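PDB 6OV6: C24 protein from Bizionia argentinensis JUB59, which probably forms the receptor-binding tip of the long tail fibre of a temperate bacteriophage and carries manganese ions. Local coordinates for the interface of chains A and B. Coordinates in Å, arbitrary orientation; residue numbers count along the deposited sequence, not the author numbering. Chains: chain A/B, C24 protein.

Contact 1: the interface of chains A and B. Residues chain A 164, 265-266; chain B 162-164, 183-185, 264.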
# COMPACT_ATOMS: atom_id res chain seq x y z
N PHE A 164 3.05 5.00 -2.32
CA PHE A 164 2.41 3.76 -1.85
C PHE A 164 3.41 3.18 -0.86
O PHE A 164 4.58 3.04 -1.19
CB PHE A 164 2.24 2.77 -3.02
CG PHE A 164 1.17 3.23 -3.96
CD1 PHE A 164 -0.17 2.86 -3.74
CD2 PHE A 164 1.47 4.08 -5.02
CE1 PHE A 164 -1.18 3.30 -4.62
CE2 PHE A 164 0.46 4.54 -5.88
CZ PHE A 164 -0.86 4.14 -5.68
N ALA A 265 -2.39 0.07 -9.01
CA ALA A 265 -3.51 -0.75 -8.58
C ALA A 265 -4.59 0.25 -8.02
O ALA A 265 -4.26 1.44 -7.88
CB ALA A 265 -3.05 -1.72 -7.50
N PRO A 266 -5.85 -0.20 -7.74
CA PRO A 266 -6.88 0.74 -7.24
C PRO A 266 -6.45 1.45 -5.97
O PRO A 266 -6.15 0.80 -4.99
CB PRO A 266 -8.12 -0.15 -7.04
CG PRO A 266 -7.90 -1.27 -8.06
CD PRO A 266 -6.43 -1.55 -7.93
N GLY B 162 -10.90 -2.67 -0.43
CA GLY B 162 -10.20 -3.01 -1.67
C GLY B 162 -9.21 -1.98 -2.18
O GLY B 162 -8.69 -2.11 -3.30
N SER B 163 -8.89 -0.96 -1.36
CA SER B 163 -7.95 0.06 -1.82
C SER B 163 -6.53 -0.08 -1.28
O SER B 163 -6.32 -0.53 -0.16
CB SER B 163 -8.49 1.45 -1.45
OG SER B 163 -9.53 1.87 -2.32
N PHE B 164 -5.58 0.36 -2.11
CA PHE B 164 -4.17 0.58 -1.76
C PHE B 164 -4.10 2.07 -1.42
O PHE B 164 -4.58 2.89 -2.19
CB PHE B 164 -3.27 0.28 -2.98
CG PHE B 164 -3.20 -1.20 -3.24
CD1 PHE B 164 -2.18 -1.97 -2.69
CD2 PHE B 164 -4.16 -1.84 -4.02
CE1 PHE B 164 -2.12 -3.36 -2.91
CE2 PHE B 164 -4.09 -3.22 -4.27
CZ PHE B 164 -3.07 -3.97 -3.71
N GLY B 183 -6.33 4.00 -10.59
CA GLY B 183 -5.71 2.69 -10.68
C GLY B 183 -6.68 1.59 -11.09
O GLY B 183 -7.90 1.79 -11.09
N THR B 184 -6.12 0.42 -11.48
CA THR B 184 -6.91 -0.75 -11.88
C THR B 184 -6.25 -2.01 -11.36
O THR B 184 -5.03 -2.08 -11.25
CB THR B 184 -7.07 -0.85 -13.44
OG1 THR B 184 -5.78 -1.09 -14.01
CG2 THR B 184 -7.68 0.41 -14.09
N LYS B 185 -7.06 -3.02 -11.06
CA LYS B 185 -6.59 -4.30 -10.56
C LYS B 185 -5.84 -5.04 -11.69
O LYS B 185 -4.82 -5.70 -11.44
CB LYS B 185 -7.80 -5.12 -10.13
CG LYS B 185 -7.46 -6.43 -9.44
CD LYS B 185 -8.74 -7.20 -9.02
CE LYS B 185 -9.49 -6.61 -7.86
NZ LYS B 185 -10.46 -7.60 -7.32
N ARG B 264 -1.28 -5.60 -9.77
CA ARG B 264 -0.98 -5.42 -8.34
C ARG B 264 0.38 -5.91 -7.93
O ARG B 264 0.81 -6.99 -8.32
CB ARG B 264 -2.05 -6.11 -7.46
CG ARG B 264 -3.42 -5.50 -7.65
CD ARG B 264 -4.50 -6.37 -7.03
NE ARG B 264 -4.65 -7.66 -7.72
CZ ARG B 264 -5.61 -8.55 -7.47
NH1 ARG B 264 -6.52 -8.30 -6.53
NH2 ARG B 264 -5.67 -9.68 -8.16
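The ring of B:Phe164 is touched by chain A from two directions, off one side of its plane and at an edge. The methyl CB of A:Ala265 lies to one side of the ring plane, just beyond the CD2-CE2 bond of B:Phe164, 3.7 Å from both of those B:Phe164 carbons. The carbonyl oxygen O of A:Pro266 comes to the edge instead, in the plane of the ring and 3.4 Å from CD2 of B:Phe164. Across the B:Phe164 side chain, the ring of A:Phe164 presents its CD1-CE1 edge, with CE1 4.0 Å from the CB of B:Phe164. The two aromatic side chains cross at about a right angle, so this is edge-to-methylene packing rather than a stack. A third flat group is the peptide joining B:Thr184 to B:Lys185: the pyrrolidine of A:Pro266 lies over one face of it, its CD 3.5 Å from the amide N of B:Lys185. Within chain B, the guanidinium of B:Arg264 has the CG of B:Lys185 over its centre, 3.4 Å from CZ. The aliphatic CG of the same arginine in turn rests against the A:Ala265 methyl.

The polar link is a backbone hydrogen bond from N of B:Phe164 to O of A:Pro266, 3.0 Å long and nearly straight (171° at H). The first torsion of B:Phe164 sets its CG beside its own backbone N (chi1 -73°), which is why one proline oxygen meets both the amide and the ring edge.

The site shows how a rigid proline can be gripped from several directions: peptide plane against one part of its ring, amide donor and aromatic edge at its carbonyl. It joins the segment leading into strand 267-275 of one subunit to the start of strand 164-167 of the next, and thus probably helps to hold the subunits of the fibre tip together in the body of the assembly.

Contact 2: the interface of chains A and B. Residues chain A 236-239; chain B 212-213, 226, 228.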
# COMPACT_ATOMS: atom_id res chain seq x y z
N GLU A 236 13.36 -27.13 -82.59
CA GLU A 236 14.05 -28.05 -81.68
C GLU A 236 14.69 -27.36 -80.47
O GLU A 236 14.91 -28.03 -79.46
CB GLU A 236 15.09 -28.89 -82.48
CG GLU A 236 15.76 -30.02 -81.69
CD GLU A 236 14.88 -30.95 -80.86
OE1 GLU A 236 13.71 -31.18 -81.23
OE2 GLU A 236 15.39 -31.45 -79.83
N SER A 237 14.98 -26.05 -80.58
CA SER A 237 15.61 -25.27 -79.51
C SER A 237 14.68 -24.93 -78.33
O SER A 237 15.16 -24.41 -77.32
CB SER A 237 16.23 -24.00 -80.07
OG SER A 237 15.23 -23.10 -80.54
N LEU A 238 13.37 -25.23 -78.46
CA LEU A 238 12.36 -24.86 -77.47
C LEU A 238 11.54 -26.01 -76.95
O LEU A 238 11.34 -27.01 -77.65
CB LEU A 238 11.40 -23.82 -78.11
CG LEU A 238 12.03 -22.56 -78.68
CD1 LEU A 238 11.00 -21.76 -79.51
CD2 LEU A 238 12.65 -21.69 -77.55
N ARG A 239 11.02 -25.85 -75.73
CA ARG A 239 10.10 -26.78 -75.10
C ARG A 239 9.16 -26.01 -74.21
O ARG A 239 9.49 -24.91 -73.75
CB ARG A 239 10.84 -27.81 -74.21
CG ARG A 239 11.75 -28.83 -74.90
CD ARG A 239 11.00 -29.83 -75.79
NE ARG A 239 11.90 -30.84 -76.35
CZ ARG A 239 12.63 -30.69 -77.44
NH1 ARG A 239 12.60 -29.55 -78.11
NH2 ARG A 239 13.41 -31.67 -77.87
N SER B 212 7.65 -32.18 -76.83
CA SER B 212 8.73 -32.10 -77.83
C SER B 212 8.85 -30.72 -78.47
O SER B 212 8.28 -29.75 -77.96
CB SER B 212 8.55 -33.19 -78.88
OG SER B 212 7.23 -33.21 -79.40
N GLY B 213 9.63 -30.63 -79.55
CA GLY B 213 9.83 -29.40 -80.31
C GLY B 213 8.53 -28.77 -80.78
O GLY B 213 7.48 -29.43 -80.79
N SER B 226 15.51 -26.02 -74.78
CA SER B 226 15.55 -27.49 -74.82
C SER B 226 17.00 -27.95 -74.57
O SER B 226 17.23 -29.13 -74.28
CB SER B 226 15.10 -28.00 -76.19
OG SER B 226 16.08 -27.67 -77.16
N GLN B 228 19.15 -27.96 -76.91
CA GLN B 228 19.57 -28.31 -78.27
C GLN B 228 19.60 -27.13 -79.21
O GLN B 228 18.76 -26.22 -79.11
CB GLN B 228 18.69 -29.44 -78.83
CG GLN B 228 18.92 -30.77 -78.14
CD GLN B 228 18.25 -31.92 -78.85
OE1 GLN B 228 18.53 -32.22 -80.02
NE2 GLN B 228 17.35 -32.59 -78.14
O HOH W 1 17.90 -24.75 -77.01
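A:Glu236 and A:Ser237 have turn-like backbone torsions before the chain extends at A:Leu238, and this leaves their two successive carbonyls facing B:Ser226. The hydroxyl OG of B:Ser226 donates to O of A:Glu236 at 2.6 Å, in the carbonyl plane and on a lone pair. The amide N of B:Ser226 reaches O of A:Ser237 at 3.0 Å but from above that carbonyl plane. With chi1 at 69°, OG of B:Ser226 lies between its own backbone N and carbonyl carbon, a position from which it also accepts the amide N of B:Gln228 (3.1 Å). Donor and acceptor roles of the hydroxyl are therefore both used, which probably restricts its rotation. A water bridges O of A:Ser237 and O of B:Gln228, adding a further, water-mediated link.

A:Arg239 slides its guanidinium into a slot of chain B. One face has N of B:Gly213 above its rim, and the opposite face has CB of B:Ser226, 3.5 Å from NH1 of A:Arg239. Its orientation is set by its own chain: NH1 of A:Arg239 donates to O of A:Leu238 (2.9 Å), and NH2 of A:Arg239 forms a salt bridge with OE2 of A:Glu236 (2.8 Å), on the syn side but tilted from the carboxylate plane. A:Glu236 reaches that nitrogen through a bend at chi2 (47°). The amide of B:Gln228 lies across the same carboxylate, but it is poorly ordered and its N-H is not aimed at the carboxylate, so the closeness is not a hydrogen bond.

In the fold, the chain A turn leads straight into strand 238-240, while B:Ser226 directly follows strand 223-225, placing this junction among the loops at the far end of the slender distal region.

About 79 Å separates the centres of contact 1 and contact 2, and they share no residue or strand. Contact 1 belongs to the body of the assembly, close to where the long, narrow region begins; contact 2 lies at its remote end. Each subunit runs out along this region and back, so the same pair of chains is joined at the two ends of the narrow region in the deposited trimer, which is probably the form in the fibre. Contact 1 is largely apolar packing around a backbone bond, contact 2 largely polar. Such fastening could keep the fibre tip aligned, with the distal loops plausibly placed to meet a host receptor.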